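Local structure of hypothetical protein (Shewanella oneidensis, 2OOJ) at residues G27-D36 and S47-A57. The protein is of unknown function but belongs to the DUF3224 family, related to the AOC-type beta barrels. Sequence-based numbering, arbitrary orientation. Where two conformers were deposited one is given.
Sequences GVNLGRMALD and SQGEMLSAMTA
The beta hairpin of strands 29-39 and 43-55, part of a curled antiparallel sheet, brings Asn-29 to Asp-36 alongside Gln-48 to Met-55. Four hydrogen-bonded pairs, Asn-29 with Met-55 through Leu-35 with Gly-49, each make two backbone bonds. On the face carrying Arg-32, Glu-50 OE1 lies at the guanidinium edge, close to its plane, and receives Arg-32 NH1 on its syn lone pair in a 2.9 Å salt bridge, although the two flat groups are turned 70° apart. CG of Arg-32 is anti to its backbone N (chi1 -179°), which lays its methylenes along Leu-52, with CG 3.7 Å from Leu-52 CD2. The carbonyl of Asn-19 also holds this guanidinium. Farther along, Gln-48 NE2 donates an N-H to Asp-36 OD1 (2.7 Å). On the reverse face, the end with Leu-35, Met-33 and Met-51 is apolar: selenomethionine Met-51 CE touches Leu-35 CD2 at 3.5 Å. Gly-31 makes room for the Ser-53 hydroxyl, which a side chain there would strike; a water links Ser-53 OG to Asn-29 O. Arg-32 NH1, shared by Glu-50 and Glu-18, ties the hairpin to strand 5-18, while Glu-50 OE2 and Asp-36 OD2 bond Tyr-21 of the second subunit, joining this face to the dimer partner.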
ATOM      1  N   GLY B  27       0.981 -20.982  -1.269  1.00 38.57           N
ATOM      2  CA  GLY B  27       1.738 -20.759  -0.052  1.00 37.37           C
ATOM      3  C   GLY B  27       1.614 -19.352   0.483  1.00 33.00           C
ATOM      4  O   GLY B  27       2.091 -19.070   1.569  1.00 33.29           O
ATOM      5  N   VAL B  28       0.965 -18.459  -0.268  1.00 31.82           N
ATOM      6  CA  VAL B  28       0.721 -17.104   0.231  1.00 31.22           C
ATOM      7  C   VAL B  28      -0.395 -17.058   1.278  1.00 31.21           C
ATOM      8  O   VAL B  28      -1.420 -17.680   1.121  1.00 32.08           O
ATOM      9  CB  VAL B  28       0.351 -16.199  -0.958  1.00 30.30           C
ATOM     10  CG1 VAL B  28      -0.176 -14.857  -0.484  1.00 29.05           C
ATOM     11  CG2 VAL B  28       1.557 -16.080  -1.916  1.00 30.13           C
ATOM     12  N   ASN B  29      -0.187 -16.307   2.337  1.00 29.14           N
ATOM     13  CA  ASN B  29      -1.215 -15.980   3.291  1.00 31.11           C
ATOM     14  C   ASN B  29      -1.487 -14.460   3.283  1.00 30.87           C
ATOM     15  O   ASN B  29      -0.589 -13.670   3.563  1.00 31.08           O
ATOM     16  CB  ASN B  29      -0.770 -16.425   4.659  1.00 33.18           C
ATOM     17  CG  ASN B  29      -0.781 -17.946   4.772  1.00 41.55           C
ATOM     18  OD1 ASN B  29       0.246 -18.587   4.632  1.00 55.59           O
ATOM     19  ND2 ASN B  29      -1.968 -18.518   4.901  1.00 49.48           N
ATOM     20  N   LEU B  30      -2.741 -14.113   3.019  1.00 30.30           N
ATOM     21  CA  LEU B  30      -3.169 -12.729   2.854  1.00 31.31           C
ATOM     22  C   LEU B  30      -3.851 -12.310   4.121  1.00 32.08           C
ATOM     23  O   LEU B  30      -4.516 -13.120   4.791  1.00 35.19           O
ATOM     24  CB  LEU B  30      -4.150 -12.580   1.696  1.00 31.77           C
ATOM     25  CG  LEU B  30      -3.699 -13.009   0.315  1.00 31.53           C
ATOM     26  CD1 LEU B  30      -4.824 -12.753  -0.661  1.00 33.62           C
ATOM     27  CD2 LEU B  30      -2.395 -12.288  -0.110  1.00 30.01           C
ATOM     28  N   GLY B  31      -3.653 -11.063   4.511  1.00 30.59           N
ATOM     29  CA  GLY B  31      -4.252 -10.567   5.748  1.00 31.91           C
ATOM     30  C   GLY B  31      -4.813  -9.180   5.575  1.00 30.70           C
ATOM     31  O   GLY B  31      -4.435  -8.441   4.651  1.00 31.73           O
ATOM     32  N   ARG B  32      -5.771  -8.870   6.435  1.00 31.08           N
ATOM     33  CA  ARG B  32      -6.252  -7.532   6.631  1.00 29.43           C
ATOM     34  C   ARG B  32      -6.269  -7.319   8.130  1.00 31.83           C
ATOM     35  O   ARG B  32      -6.735  -8.178   8.856  1.00 31.45           O
ATOM     36  CB  ARG B  32      -7.660  -7.339   6.075  1.00 29.45           C
ATOM     37  CG  ARG B  32      -8.155  -5.908   6.277  1.00 30.78           C
ATOM     38  CD  ARG B  32      -9.349  -5.623   5.461  1.00 34.61           C
ATOM     39  NE  ARG B  32     -10.470  -6.509   5.781  1.00 31.25           N
ATOM     40  CZ  ARG B  32     -11.498  -6.177   6.551  1.00 35.73           C
ATOM     41  NH1 ARG B  32     -11.565  -4.989   7.116  1.00 33.29           N
ATOM     42  NH2 ARG B  32     -12.484  -7.053   6.759  1.00 36.63           N
HETATM   43  N   MSE B  33      -5.823  -6.151   8.561  0.50 32.78           N
HETATM   44  CA  MSE B  33      -5.833  -5.830   9.962  0.50 35.01           C
HETATM   45  C   MSE B  33      -6.234  -4.407  10.212  0.50 34.46           C
HETATM   46  O   MSE B  33      -6.087  -3.530   9.357  0.50 32.03           O
HETATM   47  CB  MSE B  33      -4.470  -6.126  10.550  0.50 34.37           C
HETATM   48  CG  MSE B  33      -4.201  -7.602  10.548  0.50 38.68           C
HETATM   49 SE   MSE B  33      -3.297  -8.136  12.107  0.38 48.44          SE
HETATM   50  CE  MSE B  33      -1.595  -7.850  11.496  0.50 33.70           C
ATOM     51  N   ALA B  34      -6.820  -4.201  11.378  1.00 31.80           N
ATOM     52  CA  ALA B  34      -7.124  -2.870  11.836  1.00 32.58           C
ATOM     53  C   ALA B  34      -5.920  -2.407  12.597  1.00 32.64           C
ATOM     54  O   ALA B  34      -5.303  -3.174  13.343  1.00 33.99           O
ATOM     55  CB  ALA B  34      -8.356  -2.857  12.747  1.00 30.19           C
ATOM     56  N   LEU B  35      -5.597  -1.130  12.433  1.00 33.54           N
ATOM     57  CA  LEU B  35      -4.418  -0.564  13.065  1.00 34.59           C
ATOM     58  C   LEU B  35      -4.857   0.498  14.042  1.00 32.67           C
ATOM     59  O   LEU B  35      -5.610   1.393  13.667  1.00 35.50           O
ATOM     60  CB  LEU B  35      -3.524   0.123  12.034  1.00 34.85           C
ATOM     61  CG  LEU B  35      -2.841  -0.603  10.883  1.00 42.21           C
ATOM     62  CD1 LEU B  35      -1.922   0.415  10.193  1.00 37.86           C
ATOM     63  CD2 LEU B  35      -2.080  -1.806  11.397  1.00 41.78           C
ATOM     64  N   ASP B  36      -4.331   0.442  15.257  1.00 32.93           N
ATOM     65  CA  ASP B  36      -4.507   1.501  16.262  1.00 34.03           C
ATOM     66  C   ASP B  36      -3.115   1.821  16.806  1.00 33.97           C
ATOM     67  O   ASP B  36      -2.463   0.959  17.359  1.00 37.53           O
ATOM     68  CB  ASP B  36      -5.446   1.074  17.410  1.00 35.19           C
ATOM     69  CG  ASP B  36      -6.910   0.997  16.974  1.00 38.92           C
ATOM     70  OD1 ASP B  36      -7.570   2.041  16.868  1.00 40.08           O
ATOM     71  OD2 ASP B  36      -7.397  -0.109  16.686  1.00 42.69           O
ATOM     72  N   SER B  47      -3.509   7.230  15.944  1.00 31.90           N
ATOM     73  CA  SER B  47      -3.941   6.951  14.567  1.00 33.97           C
ATOM     74  C   SER B  47      -4.729   5.693  14.487  1.00 32.19           C
ATOM     75  O   SER B  47      -4.566   4.820  15.319  1.00 29.92           O
ATOM     76  CB  SER B  47      -2.773   6.856  13.598  1.00 33.29           C
ATOM     77  OG  SER B  47      -2.077   5.664  13.805  1.00 43.83           O
ATOM     78  N   GLN B  48      -5.601   5.647  13.486  1.00 29.94           N
ATOM     79  CA  GLN B  48      -6.348   4.475  13.126  1.00 28.67           C
ATOM     80  C   GLN B  48      -6.246   4.260  11.617  1.00 28.92           C
ATOM     81  O   GLN B  48      -6.263   5.221  10.848  1.00 27.47           O
ATOM     82  CB  GLN B  48      -7.821   4.659  13.497  1.00 31.23           C
ATOM     83  CG  GLN B  48      -8.123   4.431  14.936  1.00 41.81           C
ATOM     84  CD  GLN B  48      -9.613   4.152  15.187  1.00 43.99           C
ATOM     85  OE1 GLN B  48     -10.466   4.785  14.588  1.00 39.50           O
ATOM     86  NE2 GLN B  48      -9.913   3.190  16.071  1.00 39.23           N
ATOM     87  N   GLY B  49      -6.201   3.006  11.191  1.00 25.16           N
ATOM     88  CA  GLY B  49      -6.312   2.657   9.773  1.00 27.31           C
ATOM     89  C   GLY B  49      -6.335   1.163   9.582  1.00 28.58           C
ATOM     90  O   GLY B  49      -6.691   0.441  10.503  1.00 31.16           O
ATOM     91  N   GLU B  50      -5.933   0.705   8.392  1.00 27.88           N
ATOM     92  CA  GLU B  50      -5.861  -0.689   8.092  1.00 29.33           C
ATOM     93  C   GLU B  50      -4.610  -0.988   7.300  1.00 29.69           C
ATOM     94  O   GLU B  50      -4.035  -0.105   6.683  1.00 26.27           O
ATOM     95  CB  GLU B  50      -7.094  -1.158   7.325  1.00 30.60           C
ATOM     96  CG  GLU B  50      -8.364  -0.972   8.108  1.00 32.17           C
ATOM     97  CD  GLU B  50      -9.567  -1.564   7.402  1.00 31.97           C
ATOM     98  OE1 GLU B  50      -9.712  -2.801   7.462  1.00 35.09           O
ATOM     99  OE2 GLU B  50     -10.319  -0.807   6.756  1.00 33.09           O
HETATM  100  N   MSE B  51      -4.210  -2.252   7.366  1.00 27.55           N
HETATM  101  CA  MSE B  51      -3.111  -2.806   6.625  1.00 31.58           C
HETATM  102  C   MSE B  51      -3.614  -4.034   5.886  1.00 29.11           C
HETATM  103  O   MSE B  51      -4.544  -4.712   6.334  1.00 28.12           O
HETATM  104  CB  MSE B  51      -2.031  -3.217   7.611  1.00 29.06           C
HETATM  105  CG  MSE B  51      -0.887  -4.019   7.018  1.00 40.84           C
HETATM  106 SE   MSE B  51       0.332  -4.701   8.453  0.75 50.24          SE
HETATM  107  CE  MSE B  51      -0.809  -4.627   9.742  1.00 30.92           C
ATOM    108  N   LEU B  52      -2.990  -4.303   4.750  1.00 29.44           N
ATOM    109  CA  LEU B  52      -3.201  -5.500   3.943  1.00 27.81           C
ATOM    110  C   LEU B  52      -1.811  -6.104   3.844  1.00 28.97           C
ATOM    111  O   LEU B  52      -0.843  -5.374   3.726  1.00 28.75           O
ATOM    112  CB  LEU B  52      -3.735  -5.134   2.563  1.00 28.07           C
ATOM    113  CG  LEU B  52      -5.012  -4.307   2.555  1.00 31.56           C
ATOM    114  CD1 LEU B  52      -5.327  -3.863   1.128  1.00 26.03           C
ATOM    115  CD2 LEU B  52      -6.179  -5.104   3.199  1.00 31.67           C
ATOM    116  N   SER B  53      -1.703  -7.425   3.960  1.00 28.41           N
ATOM    117  CA  SER B  53      -0.418  -8.090   3.919  1.00 31.43           C
ATOM    118  C   SER B  53      -0.473  -9.340   3.043  1.00 28.92           C
ATOM    119  O   SER B  53      -1.514  -9.959   2.868  1.00 30.51           O
ATOM    120  CB  SER B  53       0.003  -8.496   5.327  1.00 33.41           C
ATOM    121  OG  SER B  53      -0.964  -9.332   5.875  1.00 37.93           O
ATOM    122  N   ALA B  54       0.664  -9.691   2.483  1.00 29.83           N
ATOM    123  CA  ALA B  54       0.852 -10.973   1.841  1.00 28.39           C
ATOM    124  C   ALA B  54       2.160 -11.571   2.352  1.00 31.79           C
ATOM    125  O   ALA B  54       3.235 -11.048   2.063  1.00 29.03           O
ATOM    126  CB  ALA B  54       0.908 -10.783   0.325  1.00 29.61           C
HETATM  127  N   MSE B  55       2.069 -12.624   3.164  1.00 30.60           N
HETATM  128  CA  MSE B  55       3.228 -13.410   3.568  0.70 33.12           C
HETATM  129  C   MSE B  55       3.393 -14.540   2.552  1.00 32.84           C
HETATM  130  O   MSE B  55       2.428 -15.098   2.121  1.00 35.27           O
HETATM  131  CB  MSE B  55       3.028 -14.024   4.955  0.70 34.33           C
HETATM  132  CG  MSE B  55       2.536 -13.066   6.023  0.70 42.57           C
HETATM  133 SE   MSE B  55       3.758 -11.578   6.375  0.52 58.33          SE
HETATM  134  CE  MSE B  55       5.399 -12.640   6.760  0.70 53.26           C
ATOM    135  N   THR B  56       4.610 -14.839   2.139  1.00 32.74           N
ATOM    136  CA  THR B  56       4.816 -15.881   1.154  1.00 32.27           C
ATOM    137  C   THR B  56       5.307 -17.139   1.861  1.00 35.14           C
ATOM    138  O   THR B  56       5.495 -17.131   3.078  1.00 34.95           O
ATOM    139  CB  THR B  56       5.795 -15.449   0.093  1.00 34.96           C
ATOM    140  OG1 THR B  56       7.116 -15.544   0.608  1.00 32.16           O
ATOM    141  CG2 THR B  56       5.485 -13.976  -0.403  1.00 29.97           C
ATOM    142  N   ALA B  57       5.532 -18.198   1.095  1.00 37.55           N
ATOM    143  CA  ALA B  57       6.069 -19.442   1.635  1.00 38.75           C
ATOM    144  C   ALA B  57       7.564 -19.373   1.911  1.00 39.28           C
ATOM    145  O   ALA B  57       8.138 -20.316   2.474  1.00 40.83           O
ATOM    146  CB  ALA B  57       5.762 -20.602   0.665  1.00 39.29           C
TER
HETATM  147  O   HOH W   1      -0.608 -11.962   5.665  1.00 37.80           O
HETATM  148  O   HOH W   2      -6.256   4.631  17.592  1.00 50.76           O